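Local coordinates for formiminoglutamase (Trypanosoma cruzi, PDB 4MYK), which hydrolyses N-formimino-L-glutamate to L-glutamate and formamide, as a manganese metalloenzyme related to arginase, at residues Leu21-Arg26 with His80-Asp85; Arg60-Arg65 with Ser291-Val296. The protein carries 1 engineered substitution. One frame throughout, in Å; residues are numbered along the deposited sequence.

Interaction 1 (Leu21-Arg26 with His80-Asp85)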
loop_
_atom_site.group_PDB
_atom_site.type_symbol
_atom_site.label_atom_id
_atom_site.label_comp_id
_atom_site.label_asym_id
_atom_site.label_seq_id
_atom_site.Cartn_x
_atom_site.Cartn_y
_atom_site.Cartn_z
ATOM N N LEU A 21 -21.052 22.747 -5.851
ATOM C CA LEU A 21 -22.245 22.451 -5.059
ATOM C C LEU A 21 -22.426 23.465 -3.931
ATOM O O LEU A 21 -23.483 23.520 -3.298
ATOM C CB LEU A 21 -22.168 21.031 -4.489
ATOM C CG LEU A 21 -21.951 19.912 -5.511
ATOM C CD1 LEU A 21 -21.653 18.599 -4.821
ATOM C CD2 LEU A 21 -23.164 19.797 -6.405
ATOM N N PHE A 22 -21.380 24.260 -3.687
ATOM C CA PHE A 22 -21.416 25.347 -2.708
ATOM C C PHE A 22 -22.120 26.587 -3.275
ATOM O O PHE A 22 -21.547 27.671 -3.353
ATOM C CB PHE A 22 -19.997 25.695 -2.260
ATOM C CG PHE A 22 -19.382 24.670 -1.347
ATOM C CD1 PHE A 22 -18.674 23.601 -1.866
ATOM C CD2 PHE A 22 -19.517 24.776 0.033
ATOM C CE1 PHE A 22 -18.106 22.647 -1.021
ATOM C CE2 PHE A 22 -18.958 23.835 0.879
ATOM C CZ PHE A 22 -18.254 22.765 0.352
ATOM N N SER A 23 -23.372 26.397 -3.670
ATOM C CA SER A 23 -24.184 27.435 -4.293
ATOM C C SER A 23 -25.228 27.963 -3.303
ATOM O O SER A 23 -25.940 28.928 -3.586
ATOM C CB SER A 23 -24.875 26.864 -5.530
ATOM O OG SER A 23 -25.630 25.713 -5.190
ATOM N N ALA A 24 -25.314 27.315 -2.146
ATOM C CA ALA A 24 -26.181 27.757 -1.068
ATOM C C ALA A 24 -25.657 29.076 -0.506
ATOM O O ALA A 24 -24.549 29.132 0.020
ATOM C CB ALA A 24 -26.245 26.685 0.030
ATOM N N GLN A 25 -26.440 30.141 -0.627
ATOM C CA GLN A 25 -26.013 31.437 -0.107
ATOM C C GLN A 25 -26.124 31.485 1.411
ATOM O O GLN A 25 -25.236 32.006 2.086
ATOM C CB GLN A 25 -26.826 32.576 -0.733
ATOM C CG GLN A 25 -26.570 32.797 -2.227
ATOM C CD GLN A 25 -25.428 33.777 -2.511
ATOM O OE1 GLN A 25 -25.397 34.412 -3.568
ATOM N NE2 GLN A 25 -24.492 33.906 -1.569
ATOM N N ARG A 26 -27.225 30.940 1.933
ATOM C CA ARG A 26 -27.466 30.854 3.375
ATOM C C ARG A 26 -27.363 29.412 3.855
ATOM O O ARG A 26 -27.986 28.509 3.292
ATOM C CB ARG A 26 -28.846 31.414 3.752
ATOM C CG ARG A 26 -28.803 32.587 4.745
ATOM C CD ARG A 26 -29.972 32.584 5.759
ATOM N NE ARG A 26 -31.250 33.077 5.225
ATOM C CZ ARG A 26 -31.652 34.349 5.245
ATOM N NH1 ARG A 26 -30.884 35.300 5.767
ATOM N NH2 ARG A 26 -32.838 34.676 4.740
ATOM N N HIS A 80 -27.534 18.185 -7.752
ATOM C CA HIS A 80 -28.685 18.829 -7.112
ATOM C C HIS A 80 -28.470 19.229 -5.641
ATOM O O HIS A 80 -29.272 19.974 -5.080
ATOM C CB HIS A 80 -29.945 17.960 -7.256
ATOM C CG HIS A 80 -30.029 16.838 -6.271
ATOM N ND1 HIS A 80 -29.569 15.565 -6.545
ATOM C CD2 HIS A 80 -30.529 16.791 -5.013
ATOM C CE1 HIS A 80 -29.778 14.788 -5.498
ATOM N NE2 HIS A 80 -30.356 15.509 -4.552
ATOM N N LEU A 81 -27.399 18.736 -5.019
ATOM C CA LEU A 81 -27.163 19.001 -3.604
ATOM C C LEU A 81 -26.536 20.369 -3.430
ATOM O O LEU A 81 -25.854 20.863 -4.326
ATOM C CB LEU A 81 -26.239 17.945 -2.996
ATOM C CG LEU A 81 -26.785 16.550 -2.696
ATOM C CD1 LEU A 81 -25.686 15.649 -2.146
ATOM C CD2 LEU A 81 -27.937 16.634 -1.728
ATOM N N LYS A 82 -26.780 20.986 -2.277
ATOM C CA LYS A 82 -26.102 22.226 -1.916
ATOM C C LYS A 82 -25.286 22.009 -0.662
ATOM O O LYS A 82 -25.789 21.491 0.332
ATOM C CB LYS A 82 -27.090 23.389 -1.717
ATOM C CG LYS A 82 -27.622 23.974 -3.020
ATOM C CD LYS A 82 -28.738 24.954 -2.758
ATOM C CE LYS A 82 -29.698 24.404 -1.721
ATOM N NZ LYS A 82 -30.081 22.970 -1.961
ATOM N N LEU A 83 -24.016 22.393 -0.739
ATOM C CA LEU A 83 -23.102 22.322 0.386
ATOM C C LEU A 83 -22.859 23.716 0.929
ATOM O O LEU A 83 -22.926 24.702 0.196
ATOM C CB LEU A 83 -21.766 21.723 -0.049
ATOM C CG LEU A 83 -21.575 20.211 -0.013
ATOM C CD1 LEU A 83 -22.875 19.483 -0.322
ATOM C CD2 LEU A 83 -20.471 19.816 -0.982
ATOM N N TYR A 84 -22.560 23.794 2.219
ATOM C CA TYR A 84 -22.176 25.059 2.837
ATOM C C TYR A 84 -21.073 24.800 3.829
ATOM O O TYR A 84 -21.109 23.820 4.569
ATOM C CB TYR A 84 -23.360 25.725 3.536
ATOM C CG TYR A 84 -23.101 27.152 3.939
ATOM C CD1 TYR A 84 -22.633 27.463 5.215
ATOM C CD2 TYR A 84 -23.325 28.199 3.049
ATOM C CE1 TYR A 84 -22.401 28.784 5.595
ATOM C CE2 TYR A 84 -23.096 29.518 3.421
ATOM C CZ TYR A 84 -22.635 29.801 4.694
ATOM O OH TYR A 84 -22.401 31.106 5.065
ATOM N N ASP A 85 -20.092 25.687 3.827
ATOM C CA ASP A 85 -18.934 25.567 4.692
ATOM C C ASP A 85 -19.095 26.606 5.789
ATOM O O ASP A 85 -18.873 27.797 5.567
ATOM C CB ASP A 85 -17.680 25.815 3.857
ATOM C CG ASP A 85 -16.405 25.579 4.617
ATOM O OD1 ASP A 85 -16.456 25.376 5.847
ATOM O OD2 ASP A 85 -15.334 25.620 3.979
HETATM O O HOH W 1 -26.226 23.392 -5.839
HETATM O O HOH W 2 -22.535 27.470 -0.217
#
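L81 meets the incoming loop through its carbonyl: methyl CD2 of L21 lies 3.6 Å from L81 O, and a water donates to the same oxygen and also lies close to S23 OG. K82 lends its aliphatic part, with CG passing S23 OG and CB packing on the CB of A24 at 3.8 Å, while the bent chain carries its ammonium away. The polar core of the contact sits at L83. Its N-H points at L21 O (N to O 2.8 Å, 166° at the hydrogen), arriving well above the carbonyl plane. The weak S23 N to L21 O bond of the inverse gamma turn centred on F22 uses that oxygen too, and the CA-H of K82 closes on it, so L21 O takes one strong N-H bond, one weak one and a CA-H...O contact. With CG anti to the carbonyl carbon (chi1 -73°), the F22 side chain starts beside its own backbone N, and its ring lies with one face over L83 CB, 3.6 Å from the centroid and 10° off the normal, a CH-pi contact over the ring centre. L83 O receives the CA-H of F22 and is linked to A24 O by a second water, which donates to both (2.8 Å and 2.6 Å respectively). At Y84 the ring edge borders A24 O, with CD2 3.4 Å from it in the ring plane. D85 ends the walk: its N lies at the rim of the F22 ring, in plane. While Y84 pairs through its backbone with I32 and I34, L83 gives its N-H and C=O to the 21-26 side; an irregular, partly water-mediated loop thus borders the outermost strand, 83-88, of the parallel sheet in this arginase/deacetylase fold.

Interaction 2 (Arg60-Arg65 with Ser291-Val296)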
loop_
_atom_site.group_PDB
_atom_site.type_symbol
_atom_site.label_atom_id
_atom_site.label_comp_id
_atom_site.label_asym_id
_atom_site.label_seq_id
_atom_site.Cartn_x
_atom_site.Cartn_y
_atom_site.Cartn_z
ATOM N N ARG A 60 -9.761 21.413 3.401
ATOM C CA ARG A 60 -10.339 22.521 2.621
ATOM C C ARG A 60 -9.575 22.789 1.342
ATOM O O ARG A 60 -10.166 23.142 0.318
ATOM C CB ARG A 60 -10.414 23.815 3.434
ATOM C CG ARG A 60 -11.587 23.853 4.384
ATOM C CD ARG A 60 -11.796 25.202 5.037
ATOM N NE ARG A 60 -12.987 25.151 5.871
ATOM C CZ ARG A 60 -12.970 24.951 7.183
ATOM N NH1 ARG A 60 -11.815 24.826 7.815
ATOM N NH2 ARG A 60 -14.104 24.895 7.863
ATOM N N PHE A 61 -8.259 22.625 1.407
ATOM C CA PHE A 61 -7.427 22.821 0.236
ATOM C C PHE A 61 -7.898 21.928 -0.902
ATOM O O PHE A 61 -8.144 22.401 -2.014
ATOM C CB PHE A 61 -5.958 22.534 0.543
ATOM C CG PHE A 61 -5.037 22.866 -0.595
ATOM C CD1 PHE A 61 -4.721 21.912 -1.552
ATOM C CD2 PHE A 61 -4.499 24.138 -0.721
ATOM C CE1 PHE A 61 -3.878 22.222 -2.599
ATOM C CE2 PHE A 61 -3.657 24.448 -1.775
ATOM C CZ PHE A 61 -3.351 23.492 -2.709
ATOM N N PHE A 62 -8.034 20.637 -0.619
ATOM C CA PHE A 62 -8.415 19.684 -1.653
ATOM C C PHE A 62 -9.909 19.726 -1.933
ATOM O O PHE A 62 -10.353 19.370 -3.019
ATOM C CB PHE A 62 -7.874 18.280 -1.334
ATOM C CG PHE A 62 -6.374 18.200 -1.447
ATOM C CD1 PHE A 62 -5.770 17.977 -2.679
ATOM C CD2 PHE A 62 -5.561 18.425 -0.338
ATOM C CE1 PHE A 62 -4.380 17.944 -2.799
ATOM C CE2 PHE A 62 -4.177 18.398 -0.451
ATOM C CZ PHE A 62 -3.588 18.157 -1.683
ATOM N N LEU A 63 -10.672 20.205 -0.959
ATOM C CA LEU A 63 -12.103 20.400 -1.147
ATOM C C LEU A 63 -12.373 21.293 -2.352
ATOM O O LEU A 63 -13.344 21.081 -3.097
ATOM C CB LEU A 63 -12.737 21.028 0.097
ATOM C CG LEU A 63 -14.242 21.300 -0.022
ATOM C CD1 LEU A 63 -15.062 20.002 -0.074
ATOM C CD2 LEU A 63 -14.711 22.183 1.118
ATOM N N GLN A 64 -11.517 22.298 -2.538
ATOM C CA GLN A 64 -11.700 23.256 -3.629
ATOM C C GLN A 64 -11.369 22.632 -4.978
ATOM O O GLN A 64 -11.600 23.248 -6.005
ATOM C CB GLN A 64 -10.827 24.508 -3.449
ATOM C CG GLN A 64 -10.625 24.979 -2.035
ATOM C CD GLN A 64 -11.904 25.439 -1.378
ATOM O OE1 GLN A 64 -12.712 26.142 -1.986
ATOM N NE2 GLN A 64 -12.093 25.050 -0.117
ATOM N N ARG A 65 -10.843 21.408 -4.972
ATOM C CA ARG A 65 -10.222 20.837 -6.162
ATOM C C ARG A 65 -10.732 19.474 -6.634
ATOM O O ARG A 65 -10.511 19.106 -7.781
ATOM C CB ARG A 65 -8.720 20.728 -5.938
ATOM C CG ARG A 65 -8.051 22.047 -5.700
ATOM C CD ARG A 65 -6.623 21.878 -5.218
ATOM N NE ARG A 65 -5.902 23.141 -5.319
ATOM C CZ ARG A 65 -6.058 24.157 -4.474
ATOM N NH1 ARG A 65 -6.909 24.052 -3.463
ATOM N NH2 ARG A 65 -5.364 25.279 -4.642
ATOM N N SER A 291 -2.776 12.061 1.986
ATOM C CA SER A 291 -3.751 11.735 3.019
ATOM C C SER A 291 -4.968 12.676 3.018
ATOM O O SER A 291 -6.103 12.228 3.140
ATOM C CB SER A 291 -3.057 11.670 4.379
ATOM O OG SER A 291 -1.963 10.767 4.310
ATOM N N PRO A 292 -4.729 13.985 2.871
ATOM C CA PRO A 292 -5.838 14.931 2.686
ATOM C C PRO A 292 -6.695 14.644 1.450
ATOM O O PRO A 292 -7.906 14.843 1.486
ATOM C CB PRO A 292 -5.118 16.272 2.555
ATOM C CG PRO A 292 -3.884 16.088 3.401
ATOM C CD PRO A 292 -3.455 14.676 3.148
ATOM N N ARG A 293 -6.079 14.183 0.370
ATOM C CA ARG A 293 -6.845 13.774 -0.806
ATOM C C ARG A 293 -7.790 12.631 -0.456
ATOM O O ARG A 293 -8.951 12.634 -0.839
ATOM C CB ARG A 293 -5.925 13.385 -1.970
ATOM C CG ARG A 293 -5.089 14.540 -2.511
ATOM C CD ARG A 293 -4.351 14.167 -3.792
ATOM N NE ARG A 293 -5.272 13.779 -4.862
ATOM C CZ ARG A 293 -5.516 14.512 -5.943
ATOM N NH1 ARG A 293 -4.907 15.677 -6.110
ATOM N NH2 ARG A 293 -6.366 14.081 -6.862
ATOM N N VAL A 294 -7.292 11.647 0.282
ATOM C CA VAL A 294 -8.145 10.527 0.674
ATOM C C VAL A 294 -9.343 11.011 1.489
ATOM O O VAL A 294 -10.472 10.556 1.275
ATOM C CB VAL A 294 -7.372 9.462 1.457
ATOM C CG1 VAL A 294 -8.333 8.430 2.055
ATOM C CG2 VAL A 294 -6.327 8.809 0.549
ATOM N N ALA A 295 -9.087 11.943 2.406
ATOM C CA ALA A 295 -10.106 12.464 3.314
ATOM C C ALA A 295 -11.209 13.168 2.535
ATOM O O ALA A 295 -12.396 12.955 2.797
ATOM C CB ALA A 295 -9.480 13.407 4.337
ATOM N N VAL A 296 -10.811 13.996 1.567
ATOM C CA VAL A 296 -11.779 14.691 0.709
ATOM C C VAL A 296 -12.554 13.691 -0.155
ATOM O O VAL A 296 -13.761 13.828 -0.336
ATOM C CB VAL A 296 -11.111 15.797 -0.168
ATOM C CG1 VAL A 296 -12.090 16.348 -1.186
ATOM C CG2 VAL A 296 -10.555 16.931 0.709
#
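F62 fills the interface with 291-296, its ring meeting P292 and R293 and its CB meeting V296. A chi1 of -69° puts CG anti to the carbonyl carbon, beside the backbone N; the ring lies beyond it. One face receives the methylene CG of R293, which stands 3.8 Å from the centroid and 25° off the normal, displaced toward the rim over CD1 and CE1. This is a CH-pi contact made by the aliphatic stem of the arginine. The guanidinium plane is turned 69° from that of the phenyl, and the bend at chi3 starts the outer chain off in a new direction. A weak hydrogen bond joins its NH2 to the hydroxyl of Y297. On the opposite face of the F62 ring, CD1 of F61 lies over the centre, so the phenyl is sandwiched between its own neighbour and the arginine stem. P292 meets the ring obliquely, CB to F62 CD2 at 3.6 Å.

V296 works nearer the backbone. Its CG2 sits 3.6 Å from F62 CB and 3.7 Å from L63 N, while CG1 lies close to F62 O, so the branched side chain nestles against the backbone of F62 and L63. The contact is carried mainly by carbon-to-carbon packing. Y289 adds an edge-to-face ring contact to F62, and P292 and V296 also reach A58 and F59, respectively. Helix 55-63, which follows strand 32-37, is thereby packed against the first turns of helix 290-306, and R293 and V294 continue to Q189 and A253 of a neighbouring subunit.

Overall arrangement
The centres of interactions 1 and 2 lie about 17 Å apart, yet the two touch directly. R60 NE forms a salt bridge with D85 OD2 at 3.1 Å, while D85 OD1 accepts from G87 N, and F22 CZ packs on L63 CD2 at 3.7 Å. Along the chain the segments alternate, 21-26, 60-65, 80-85 and 291-296, so helix 55-63 comes between loop and strand in sequence, and in space touches both. Helix 290-306 is common to both: its early turns belong to interaction 2, while V303, F306 and F299 farther along meet L81 and L83. Together they join the N-terminal loop, an outermost sheet strand and two helices, away from the manganese site.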